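Local coordinates for protein iodotyrosine deiodinase (Thermotoga neapolitana, PDB 6Q1B) that uses FMN to catalyse the reductive removal of halogen from halotyrosines, such as 3-iodo-L-tyrosine and 3,5-diiodo-L-tyrosine, yielding L-tyrosine, at residues Val136-Pro141 and Glu159-Val164; Ser67-Tyr72 and Phe88-Pro93. All coordinates share one frame; numbering follows the deposited sequence.

Contact 1 (Val136-Pro141 and Glu159-Val164); sequences VPYTPP and EVILPV. With FMN (flavin mononucleotide), chain C; YOF (3-fluorotyrosine), chain D.
Tyr138 and Ile161 form a single antiparallel hydrogen-bonded pair, Tyr138 N to Ile161 O at 2.8 Å and Ile161 N to Tyr138 O at 3.0 Å. The bridge ties the loop Val136-Pro141, which follows strand 134-135, to strand 156-165 of the antiparallel sheet in this nitroreductase-family flavoprotein. Glu159 and Val160 both pair with Val104, a classic beta bulge just before the bridge. Leu162 CA also sends a C-H toward Val136 O, almost straight.

Apolar side chains fill both sides of the bridge. Val160 CG2 sits 3.8 Å from Pro137 CB, and the Leu162 CD2 branch reaches the same proline. Val136 divides its branches: CG1 packs on Pro163 CD at 3.5 Å, while CG2 lies against the flavin pyrimidine. Ile161 CD1 meets the Tyr138 ring at its edge, and the two side chains run alongside each other. With CG anti to the backbone N (chi1 172°), the Tyr138 ring also turns an edge to FMN N3 and the 3-fluorotyrosine carboxylate. Its OH bonds to Glu68. The loop also presents the flavin with a backbone donor: Thr139 N gives FMN O4 a hydrogen bond of 3.1 Å.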
ATOM      1  N   VAL A 136      -9.555  -7.647   7.189  1.00 14.21           N
ATOM      2  CA  VAL A 136      -9.068  -8.468   6.115  1.00 15.81           C
ATOM      3  C   VAL A 136      -9.278  -7.628   4.872  1.00 13.44           C
ATOM      4  O   VAL A 136     -10.323  -7.026   4.714  1.00 15.84           O
ATOM      5  CB  VAL A 136      -9.787  -9.807   6.032  1.00 17.95           C
ATOM      6  CG1 VAL A 136     -11.281  -9.635   6.067  1.00 13.81           C
ATOM      7  CG2 VAL A 136      -9.336 -10.561   4.787  1.00 14.35           C
ATOM      8  N   PRO A 137      -8.266  -7.545   4.017  1.00 13.26           N
ATOM      9  CA  PRO A 137      -8.462  -6.831   2.771  1.00 13.74           C
ATOM     10  C   PRO A 137      -9.262  -7.730   1.874  1.00 16.13           C
ATOM     11  O   PRO A 137      -8.739  -8.624   1.252  1.00 26.46           O
ATOM     12  CB  PRO A 137      -7.048  -6.607   2.259  1.00 14.59           C
ATOM     13  CG  PRO A 137      -6.189  -6.782   3.437  1.00 15.95           C
ATOM     14  CD  PRO A 137      -6.846  -7.829   4.238  1.00 18.32           C
ATOM     15  N   TYR A 138     -10.550  -7.523   1.853  1.00 14.24           N
ATOM     16  CA  TYR A 138     -11.375  -8.440   1.126  1.00 15.24           C
ATOM     17  C   TYR A 138     -11.598  -7.883  -0.261  1.00 17.20           C
ATOM     18  O   TYR A 138     -12.026  -6.758  -0.428  1.00 15.12           O
ATOM     19  CB  TYR A 138     -12.690  -8.682   1.831  1.00 13.36           C
ATOM     20  CG  TYR A 138     -13.566  -9.489   0.945  1.00 13.48           C
ATOM     21  CD1 TYR A 138     -13.200 -10.775   0.570  1.00 15.80           C
ATOM     22  CD2 TYR A 138     -14.718  -8.955   0.408  1.00 13.37           C
ATOM     23  CE1 TYR A 138     -13.974 -11.497  -0.294  1.00 16.50           C
ATOM     24  CE2 TYR A 138     -15.489  -9.661  -0.458  1.00 13.29           C
ATOM     25  CZ  TYR A 138     -15.126 -10.943  -0.790  1.00 18.26           C
ATOM     26  OH  TYR A 138     -15.890 -11.649  -1.655  1.00 18.19           O
ATOM     27  N   THR A 139     -11.329  -8.713  -1.258  1.00 17.04           N
ATOM     28  CA  THR A 139     -11.382  -8.297  -2.635  1.00 24.05           C
ATOM     29  C   THR A 139     -12.195  -9.329  -3.390  1.00 20.83           C
ATOM     30  O   THR A 139     -11.668 -10.366  -3.785  1.00 22.40           O
ATOM     31  CB  THR A 139      -9.985  -8.179  -3.240  1.00 33.99           C
ATOM     32  OG1 THR A 139      -9.288  -9.407  -3.029  1.00 28.85           O
ATOM     33  CG2 THR A 139      -9.198  -7.056  -2.580  1.00 36.66           C
ATOM     34  N   PRO A 140     -13.495  -9.082  -3.547  1.00 24.75           N
ATOM     35  CA  PRO A 140     -14.325  -9.995  -4.328  1.00 22.71           C
ATOM     36  C   PRO A 140     -13.891  -9.950  -5.780  1.00 23.01           C
ATOM     37  O   PRO A 140     -13.245  -8.993  -6.182  1.00 19.81           O
ATOM     38  CB  PRO A 140     -15.727  -9.434  -4.156  1.00 23.64           C
ATOM     39  CG  PRO A 140     -15.495  -7.970  -3.930  1.00 20.07           C
ATOM     40  CD  PRO A 140     -14.230  -7.882  -3.145  1.00 20.79           C
ATOM     41  N   PRO A 141     -14.255 -10.959  -6.565  1.00 22.88           N
ATOM     42  CA  PRO A 141     -13.804 -11.001  -7.958  1.00 35.46           C
ATOM     43  C   PRO A 141     -14.265  -9.793  -8.749  1.00 40.50           C
ATOM     44  O   PRO A 141     -13.567  -9.341  -9.658  1.00 54.05           O
ATOM     45  CB  PRO A 141     -14.455 -12.271  -8.510  1.00 32.74           C
ATOM     46  CG  PRO A 141     -14.819 -13.065  -7.355  1.00 26.47           C
ATOM     47  CD  PRO A 141     -15.022 -12.151  -6.191  1.00 25.60           C
ATOM     48  N   GLU A 159     -11.543  -0.196  -3.963  1.00 12.60           N
ATOM     49  CA  GLU A 159     -10.304  -0.944  -3.939  1.00 11.80           C
ATOM     50  C   GLU A 159     -10.405  -2.160  -3.094  1.00 11.35           C
ATOM     51  O   GLU A 159      -9.883  -3.245  -3.426  1.00 14.41           O
ATOM     52  CB  GLU A 159      -9.178  -0.092  -3.404  1.00 12.83           C
ATOM     53  CG  GLU A 159      -8.798   1.016  -4.360  1.00 12.12           C
ATOM     54  CD  GLU A 159      -8.127   0.516  -5.599  1.00 14.80           C
ATOM     55  OE1 GLU A 159      -7.703  -0.653  -5.644  1.00 15.81           O
ATOM     56  OE2 GLU A 159      -8.039   1.283  -6.563  1.00 15.02           O
ATOM     57  N   VAL A 160     -11.024  -1.987  -1.952  1.00 13.21           N
ATOM     58  CA  VAL A 160     -11.042  -3.069  -0.998  1.00 11.57           C
ATOM     59  C   VAL A 160     -12.166  -2.869  -0.044  1.00 14.80           C
ATOM     60  O   VAL A 160     -12.550  -1.753   0.253  1.00 13.18           O
ATOM     61  CB  VAL A 160      -9.720  -3.155  -0.239  1.00 11.82           C
ATOM     62  CG1 VAL A 160      -9.431  -1.887   0.518  1.00 13.85           C
ATOM     63  CG2 VAL A 160      -9.707  -4.359   0.668  1.00 14.28           C
ATOM     64  N   ILE A 161     -12.707  -3.977   0.411  1.00 12.18           N
ATOM     65  CA  ILE A 161     -13.651  -4.013   1.504  1.00 12.40           C
ATOM     66  C   ILE A 161     -12.890  -4.497   2.686  1.00 14.47           C
ATOM     67  O   ILE A 161     -12.369  -5.605   2.664  1.00 14.89           O
ATOM     68  CB  ILE A 161     -14.803  -4.949   1.200  1.00 13.45           C
ATOM     69  CG1 ILE A 161     -15.559  -4.448  -0.022  1.00 13.36           C
ATOM     70  CG2 ILE A 161     -15.740  -5.067   2.410  1.00 15.49           C
ATOM     71  CD1 ILE A 161     -16.495  -5.502  -0.596  1.00 17.06           C
ATOM     72  N   LEU A 162     -12.799  -3.654   3.701  1.00 12.13           N
ATOM     73  CA  LEU A 162     -12.128  -3.983   4.922  1.00 11.64           C
ATOM     74  C   LEU A 162     -13.162  -4.188   5.986  1.00 12.79           C
ATOM     75  O   LEU A 162     -13.624  -3.243   6.585  1.00 13.08           O
ATOM     76  CB  LEU A 162     -11.161  -2.880   5.316  1.00 11.97           C
ATOM     77  CG  LEU A 162      -9.949  -2.714   4.439  1.00 18.81           C
ATOM     78  CD1 LEU A 162      -9.239  -1.460   4.842  1.00 20.31           C
ATOM     79  CD2 LEU A 162      -9.046  -3.893   4.647  1.00 17.25           C
ATOM     80  N   PRO A 163     -13.559  -5.432   6.222  1.00 13.74           N
ATOM     81  CA  PRO A 163     -14.411  -5.616   7.388  1.00 13.23           C
ATOM     82  C   PRO A 163     -13.601  -5.275   8.605  1.00 15.85           C
ATOM     83  O   PRO A 163     -12.434  -5.636   8.669  1.00 16.75           O
ATOM     84  CB  PRO A 163     -14.746  -7.117   7.376  1.00 12.20           C
ATOM     85  CG  PRO A 163     -14.315  -7.598   6.018  1.00 16.23           C
ATOM     86  CD  PRO A 163     -13.211  -6.714   5.591  1.00 17.08           C
ATOM     87  N   VAL A 164     -14.192  -4.570   9.536  1.00 14.07           N
ATOM     88  CA  VAL A 164     -13.476  -4.142  10.702  1.00 13.87           C
ATOM     89  C   VAL A 164     -14.322  -4.432  11.897  1.00 13.91           C
ATOM     90  O   VAL A 164     -15.503  -4.118  11.940  1.00 14.99           O
ATOM     91  CB  VAL A 164     -13.146  -2.649  10.653  1.00 15.13           C
ATOM     92  CG1 VAL A 164     -12.524  -2.217  11.964  1.00 18.23           C
ATOM     93  CG2 VAL A 164     -12.202  -2.354   9.499  1.00 14.18           C
TER
HETATM   94  N1  FMN C 301      -8.379 -12.602   2.261  1.00 11.74           N
HETATM   95  C2  FMN C 301      -9.572 -13.147   1.961  1.00 14.29           C
HETATM   96  O2  FMN C 301     -10.071 -13.957   2.731  1.00 16.39           O
HETATM   97  N3  FMN C 301     -10.211 -12.815   0.802  1.00 13.11           N
HETATM   98  C4  FMN C 301      -9.690 -11.901  -0.072  1.00 12.51           C
HETATM   99  O4  FMN C 301     -10.279 -11.625  -1.112  1.00 14.47           O
HETATM  100  C4A FMN C 301      -8.474 -11.345   0.231  1.00 12.79           C
HETATM  101  N5  FMN C 301      -7.919 -10.440  -0.614  1.00 17.14           N
HETATM  102  C5A FMN C 301      -6.738  -9.850  -0.276  1.00 14.23           C
HETATM  103  C6  FMN C 301      -6.233  -8.901  -1.142  1.00 12.54           C
HETATM  104  C7  FMN C 301      -5.044  -8.277  -0.837  1.00 11.39           C
HETATM  105  C7M FMN C 301      -4.500  -7.252  -1.776  1.00 13.52           C
HETATM  106  C8  FMN C 301      -4.387  -8.623   0.334  1.00 11.41           C
HETATM  107  C8M FMN C 301      -3.118  -7.900   0.673  1.00 14.48           C
HETATM  108  C9  FMN C 301      -4.896  -9.569   1.224  1.00 10.70           C
HETATM  109  C9A FMN C 301      -6.095 -10.190   0.902  1.00 13.53           C
HETATM  110  N10 FMN C 301      -6.642 -11.152   1.735  1.00 14.20           N
HETATM  111  C10 FMN C 301      -7.846 -11.689   1.411  1.00 12.37           C
HETATM  112  C1' FMN C 301      -5.995 -11.561   3.006  1.00 11.18           C
HETATM  113  C2' FMN C 301      -4.833 -12.500   2.689  1.00 10.58           C
HETATM  114  O2' FMN C 301      -5.336 -13.800   2.453  1.00 12.89           O
HETATM  115  C3' FMN C 301      -3.844 -12.470   3.850  1.00 11.90           C
HETATM  116  O3' FMN C 301      -3.268 -11.184   3.934  1.00 12.32           O
HETATM  117  C4' FMN C 301      -2.751 -13.524   3.745  1.00 12.88           C
HETATM  118  O4' FMN C 301      -3.393 -14.773   3.877  1.00 13.83           O
HETATM  119  C5' FMN C 301      -1.753 -13.379   4.873  1.00 14.97           C
HETATM  120  O5' FMN C 301      -2.471 -13.404   6.080  1.00 13.27           O
HETATM  121  P   FMN C 301      -1.685 -13.284   7.456  1.00 16.85           P
HETATM  122  O1P FMN C 301      -2.716 -13.563   8.571  1.00 13.63           O
HETATM  123  O2P FMN C 301      -1.113 -11.871   7.589  1.00 13.69           O
HETATM  124  O3P FMN C 301      -0.587 -14.342   7.389  1.00 13.81           O
HETATM  125  N   YOF D 302     -11.492 -13.355  -2.734  1.00 14.72           N
HETATM  126  CA  YOF D 302     -11.598 -14.777  -2.633  1.00 18.91           C
HETATM  127  C   YOF D 302     -11.991 -15.087  -1.210  1.00 16.72           C
HETATM  128  O   YOF D 302     -12.151 -16.388  -0.929  1.00 18.52           O
HETATM  129  OXT YOF D 302     -12.123 -14.261  -0.319  1.00 15.18           O
HETATM  130  CB  YOF D 302     -10.271 -15.472  -2.894  1.00 15.88           C
HETATM  131  CG  YOF D 302      -9.104 -14.976  -2.120  1.00 13.09           C
HETATM  132  CD1 YOF D 302      -8.131 -14.225  -2.787  1.00 17.55           C
HETATM  133  CD2 YOF D 302      -8.915 -15.311  -0.772  1.00 12.62           C
HETATM  134  CE1 YOF D 302      -6.998 -13.814  -2.081  1.00 18.29           C
HETATM  135  CE2 YOF D 302      -7.793 -14.894  -0.060  1.00 12.35           C
HETATM  136  CZ  YOF D 302      -6.839 -14.123  -0.725  1.00 11.21           C
HETATM  137  OH  YOF D 302      -5.746 -13.720  -0.047  1.00 15.01           O
HETATM  138  F   YOF D 302      -6.045 -13.067  -2.674  1.00 29.14           F

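Contact 2 (Ser67-Tyr72 and Phe88-Pro93); sequences SEKTFY and FTWRKP. With YOF (3-fluorotyrosine), chain D.
Lys69 lies along the indole of Trp90, its chain extended until a bend at chi4 (-65°). Lys69 CG stands 3.6 Å from the centroid of the five-membered ring, nearly on the normal, a CH-pi contact; CD and CE continue over the same face. Arg91 CG covers the opposite face near the rim. Lys69 and Trp90 join helix 54-74 to the loop before helix 94-97. Trp90 CB also packs on the helix backbone and against Glu68 CB.

Tyr72 turns one ring face to the peptide between Thr89 and Trp90, and Phe71 CE2 lies over the other face. This places Tyr72 OH beside Phe88 CB and 2.5 Å from O of 3-fluorotyrosine, a very short hydrogen bond. Lys92 bends at chi2 (-60°) and crosses Glu68 at about a right angle, with CE 3.9 Å from Glu68 CG. Lys92 NZ is held by Thr89 O at 2.7 Å, nearly in line with the C=O bond. Lys92 NZ also binds the ligand carboxylate, at 2.6 Å to O of 3-fluorotyrosine and more weakly to its OXT. Glu68, also bent at chi2, receives the ligand N on OE2 at 2.7 Å; Tyr138 OH binds that same oxygen.

The chemistry is consistent with recognition of the ligand as a zwitterion: an acid meets the amino group, while a lysine and a phenol meet the carboxylate, as expected for the experimentally established halotyrosine site.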
ATOM      1  N   SER A  67     -20.328 -13.638  -6.504  1.00 15.77           N
ATOM      2  CA  SER A  67     -19.164 -13.410  -7.326  1.00 17.53           C
ATOM      3  C   SER A  67     -18.108 -14.428  -6.947  1.00 18.25           C
ATOM      4  O   SER A  67     -17.514 -15.040  -7.814  1.00 20.73           O
ATOM      5  CB  SER A  67     -18.657 -11.984  -7.132  1.00 33.30           C
ATOM      6  OG  SER A  67     -17.538 -11.722  -7.949  1.00 48.98           O
ATOM      7  N   GLU A  68     -17.905 -14.611  -5.645  1.00 18.58           N
ATOM      8  CA  GLU A  68     -16.965 -15.606  -5.155  1.00 16.71           C
ATOM      9  C   GLU A  68     -17.348 -16.986  -5.596  1.00 16.67           C
ATOM     10  O   GLU A  68     -16.512 -17.767  -6.020  1.00 19.42           O
ATOM     11  CB  GLU A  68     -16.873 -15.601  -3.635  1.00 18.36           C
ATOM     12  CG  GLU A  68     -16.258 -14.350  -3.077  1.00 19.18           C
ATOM     13  CD  GLU A  68     -14.812 -14.163  -3.441  1.00 18.71           C
ATOM     14  OE1 GLU A  68     -14.250 -14.942  -4.258  1.00 19.24           O
ATOM     15  OE2 GLU A  68     -14.222 -13.201  -2.901  1.00 17.37           O
ATOM     16  N   LYS A  69     -18.619 -17.298  -5.501  1.00 14.93           N
ATOM     17  CA  LYS A  69     -19.046 -18.643  -5.838  1.00 17.42           C
ATOM     18  C   LYS A  69     -18.661 -18.986  -7.268  1.00 19.64           C
ATOM     19  O   LYS A  69     -18.130 -20.056  -7.543  1.00 19.95           O
ATOM     20  CB  LYS A  69     -20.534 -18.762  -5.649  1.00 18.23           C
ATOM     21  CG  LYS A  69     -20.994 -20.192  -5.650  1.00 17.72           C
ATOM     22  CD  LYS A  69     -22.438 -20.219  -5.236  1.00 20.39           C
ATOM     23  CE  LYS A  69     -22.920 -21.613  -5.041  1.00 21.42           C
ATOM     24  NZ  LYS A  69     -22.927 -22.399  -6.307  1.00 22.32           N
ATOM     25  N   THR A  70     -18.919 -18.061  -8.176  1.00 18.63           N
ATOM     26  CA  THR A  70     -18.559 -18.258  -9.572  1.00 21.90           C
ATOM     27  C   THR A  70     -17.035 -18.387  -9.690  1.00 22.13           C
ATOM     28  O   THR A  70     -16.507 -19.245 -10.400  1.00 24.21           O
ATOM     29  CB  THR A  70     -19.100 -17.097 -10.425  1.00 26.13           C
ATOM     30  OG1 THR A  70     -20.531 -17.163 -10.413  1.00 29.95           O
ATOM     31  CG2 THR A  70     -18.620 -17.182 -11.853  1.00 29.96           C
ATOM     32  N   PHE A  71     -16.331 -17.551  -8.951  1.00 18.43           N
ATOM     33  CA  PHE A  71     -14.887 -17.529  -9.000  1.00 17.39           C
ATOM     34  C   PHE A  71     -14.335 -18.860  -8.517  1.00 21.91           C
ATOM     35  O   PHE A  71     -13.400 -19.393  -9.112  1.00 22.68           O
ATOM     36  CB  PHE A  71     -14.340 -16.366  -8.172  1.00 19.46           C
ATOM     37  CG  PHE A  71     -12.932 -16.552  -7.736  1.00 25.72           C
ATOM     38  CD1 PHE A  71     -11.888 -16.166  -8.547  1.00 36.18           C
ATOM     39  CD2 PHE A  71     -12.648 -17.133  -6.517  1.00 25.32           C
ATOM     40  CE1 PHE A  71     -10.591 -16.346  -8.142  1.00 32.12           C
ATOM     41  CE2 PHE A  71     -11.349 -17.310  -6.116  1.00 27.58           C
ATOM     42  CZ  PHE A  71     -10.328 -16.923  -6.929  1.00 25.36           C
ATOM     43  N   TYR A  72     -14.934 -19.406  -7.462  1.00 17.55           N
ATOM     44  CA  TYR A  72     -14.483 -20.695  -6.928  1.00 18.59           C
ATOM     45  C   TYR A  72     -14.738 -21.817  -7.890  1.00 22.11           C
ATOM     46  O   TYR A  72     -14.020 -22.811  -7.888  1.00 20.25           O
ATOM     47  CB  TYR A  72     -15.145 -20.970  -5.589  1.00 15.55           C
ATOM     48  CG  TYR A  72     -14.320 -20.373  -4.486  1.00 17.70           C
ATOM     49  CD1 TYR A  72     -14.455 -19.029  -4.130  1.00 18.50           C
ATOM     50  CD2 TYR A  72     -13.329 -21.114  -3.866  1.00 18.89           C
ATOM     51  CE1 TYR A  72     -13.679 -18.490  -3.154  1.00 20.56           C
ATOM     52  CE2 TYR A  72     -12.547 -20.584  -2.906  1.00 17.37           C
ATOM     53  CZ  TYR A  72     -12.706 -19.270  -2.553  1.00 16.63           C
ATOM     54  OH  TYR A  72     -11.907 -18.753  -1.584  1.00 19.23           O
ATOM     55  N   PHE A  88     -10.698 -22.334   2.064  1.00 19.29           N
ATOM     56  CA  PHE A  88     -11.517 -21.180   1.745  1.00 17.69           C
ATOM     57  C   PHE A  88     -12.726 -21.591   0.956  1.00 16.70           C
ATOM     58  O   PHE A  88     -12.699 -22.559   0.190  1.00 19.53           O
ATOM     59  CB  PHE A  88     -10.732 -20.168   0.920  1.00 22.98           C
ATOM     60  CG  PHE A  88      -9.822 -19.306   1.718  1.00 28.57           C
ATOM     61  CD1 PHE A  88      -8.703 -19.819   2.315  1.00 30.42           C
ATOM     62  CD2 PHE A  88     -10.084 -17.969   1.853  1.00 31.28           C
ATOM     63  CE1 PHE A  88      -7.864 -19.011   3.040  1.00 34.62           C
ATOM     64  CE2 PHE A  88      -9.251 -17.170   2.571  1.00 24.84           C
ATOM     65  CZ  PHE A  88      -8.147 -17.686   3.167  1.00 22.59           C
ATOM     66  N   THR A  89     -13.800 -20.829   1.097  1.00 20.42           N
ATOM     67  CA  THR A  89     -14.921 -21.020   0.209  1.00 14.54           C
ATOM     68  C   THR A  89     -15.469 -19.675  -0.133  1.00 16.41           C
ATOM     69  O   THR A  89     -14.959 -18.651   0.295  1.00 20.60           O
ATOM     70  CB  THR A  89     -16.044 -21.867   0.812  1.00 19.21           C
ATOM     71  OG1 THR A  89     -16.754 -21.110   1.794  1.00 29.71           O
ATOM     72  CG2 THR A  89     -15.478 -23.088   1.443  1.00 24.67           C
ATOM     73  N   TRP A  90     -16.524 -19.700  -0.925  1.00 17.85           N
ATOM     74  CA  TRP A  90     -17.095 -18.467  -1.450  1.00 19.25           C
ATOM     75  C   TRP A  90     -17.944 -17.760  -0.422  1.00 18.20           C
ATOM     76  O   TRP A  90     -18.335 -16.619  -0.627  1.00 17.30           O
ATOM     77  CB  TRP A  90     -17.932 -18.767  -2.682  1.00 17.42           C
ATOM     78  CG  TRP A  90     -18.937 -19.846  -2.448  1.00 14.68           C
ATOM     79  CD1 TRP A  90     -18.748 -21.185  -2.625  1.00 20.30           C
ATOM     80  CD2 TRP A  90     -20.287 -19.694  -2.006  1.00 14.84           C
ATOM     81  NE1 TRP A  90     -19.884 -21.865  -2.309  1.00 23.26           N
ATOM     82  CE2 TRP A  90     -20.846 -20.979  -1.919  1.00 19.18           C
ATOM     83  CE3 TRP A  90     -21.074 -18.594  -1.663  1.00 21.26           C
ATOM     84  CZ2 TRP A  90     -22.149 -21.199  -1.531  1.00 17.52           C
ATOM     85  CZ3 TRP A  90     -22.367 -18.818  -1.270  1.00 18.80           C
ATOM     86  CH2 TRP A  90     -22.898 -20.103  -1.197  1.00 18.00           C
ATOM     87  N   ARG A  91     -18.273 -18.446   0.662  1.00 18.29           N
ATOM     88  CA  ARG A  91     -19.104 -17.862   1.694  1.00 16.17           C
ATOM     89  C   ARG A  91     -18.261 -16.845   2.428  1.00 20.56           C
ATOM     90  O   ARG A  91     -17.112 -17.098   2.734  1.00 16.68           O
ATOM     91  CB  ARG A  91     -19.617 -18.919   2.660  1.00 21.32           C
ATOM     92  CG  ARG A  91     -20.452 -19.988   1.979  1.00 27.60           C
ATOM     93  CD  ARG A  91     -20.384 -21.326   2.705  1.00 31.28           C
ATOM     94  NE  ARG A  91     -21.106 -22.362   1.958  1.00 33.98           N
ATOM     95  CZ  ARG A  91     -20.571 -23.129   1.011  1.00 50.62           C
ATOM     96  NH1 ARG A  91     -19.288 -22.998   0.685  1.00 61.86           N
ATOM     97  NH2 ARG A  91     -21.322 -24.036   0.389  1.00 44.81           N
ATOM     98  N   LYS A  92     -18.841 -15.691   2.701  1.00 19.47           N
ATOM     99  CA  LYS A  92     -18.122 -14.602   3.347  1.00 21.35           C
ATOM    100  C   LYS A  92     -18.934 -14.047   4.488  1.00 15.08           C
ATOM    101  O   LYS A  92     -19.386 -12.909   4.444  1.00 16.62           O
ATOM    102  CB  LYS A  92     -17.812 -13.508   2.348  1.00 20.42           C
ATOM    103  CG  LYS A  92     -17.030 -13.983   1.157  1.00 16.47           C
ATOM    104  CD  LYS A  92     -15.659 -14.575   1.556  1.00 16.21           C
ATOM    105  CE  LYS A  92     -15.071 -15.395   0.459  1.00 19.47           C
ATOM    106  NZ  LYS A  92     -13.948 -16.255   0.952  1.00 20.34           N
ATOM    107  N   PRO A  93     -19.118 -14.836   5.531  1.00 19.39           N
ATOM    108  CA  PRO A  93     -19.966 -14.441   6.657  1.00 17.78           C
ATOM    109  C   PRO A  93     -19.435 -13.191   7.344  1.00 21.55           C
ATOM    110  O   PRO A  93     -20.216 -12.462   7.942  1.00 23.36           O
ATOM    111  CB  PRO A  93     -19.918 -15.663   7.583  1.00 25.87           C
ATOM    112  CG  PRO A  93     -18.730 -16.447   7.145  1.00 24.77           C
ATOM    113  CD  PRO A  93     -18.576 -16.201   5.693  1.00 18.59           C
TER
HETATM  114  N   YOF D 302     -11.492 -13.355  -2.734  1.00 14.72           N
HETATM  115  CA  YOF D 302     -11.598 -14.777  -2.633  1.00 18.91           C
HETATM  116  C   YOF D 302     -11.991 -15.087  -1.210  1.00 16.72           C
HETATM  117  O   YOF D 302     -12.151 -16.388  -0.929  1.00 18.52           O
HETATM  118  OXT YOF D 302     -12.123 -14.261  -0.319  1.00 15.18           O
HETATM  119  CB  YOF D 302     -10.271 -15.472  -2.894  1.00 15.88           C
HETATM  120  CG  YOF D 302      -9.104 -14.976  -2.120  1.00 13.09           C
HETATM  121  CD1 YOF D 302      -8.131 -14.225  -2.787  1.00 17.55           C
HETATM  122  CD2 YOF D 302      -8.915 -15.311  -0.772  1.00 12.62           C
HETATM  123  CE1 YOF D 302      -6.998 -13.814  -2.081  1.00 18.29           C
HETATM  124  CE2 YOF D 302      -7.793 -14.894  -0.060  1.00 12.35           C
HETATM  125  CZ  YOF D 302      -6.839 -14.123  -0.725  1.00 11.21           C
HETATM  126  OH  YOF D 302      -5.746 -13.720  -0.047  1.00 15.01           O
HETATM  127  F   YOF D 302      -6.045 -13.067  -2.674  1.00 29.14           F

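Contact 1 is buried near the centre of the chain, whereas contact 2 is only partly buried, its centre about 16 Å from that of the chain. The two contacts share no secondary-structure element: contact 1 joins a loop to a sheet strand, contact 2 a helix to a different loop. Backbone bonds and aliphatic packing dominate the first; aromatic faces and charged groups dominate the second, which has no hydrogen bond directly across its segments. They meet where Pro141 packs on Ser67, Glu68 and Phe71. Both also touch 3-fluorotyrosine, and Met41 N of the second subunit adds a further hydrogen bond to it, so the site draws on both chains of the dimer.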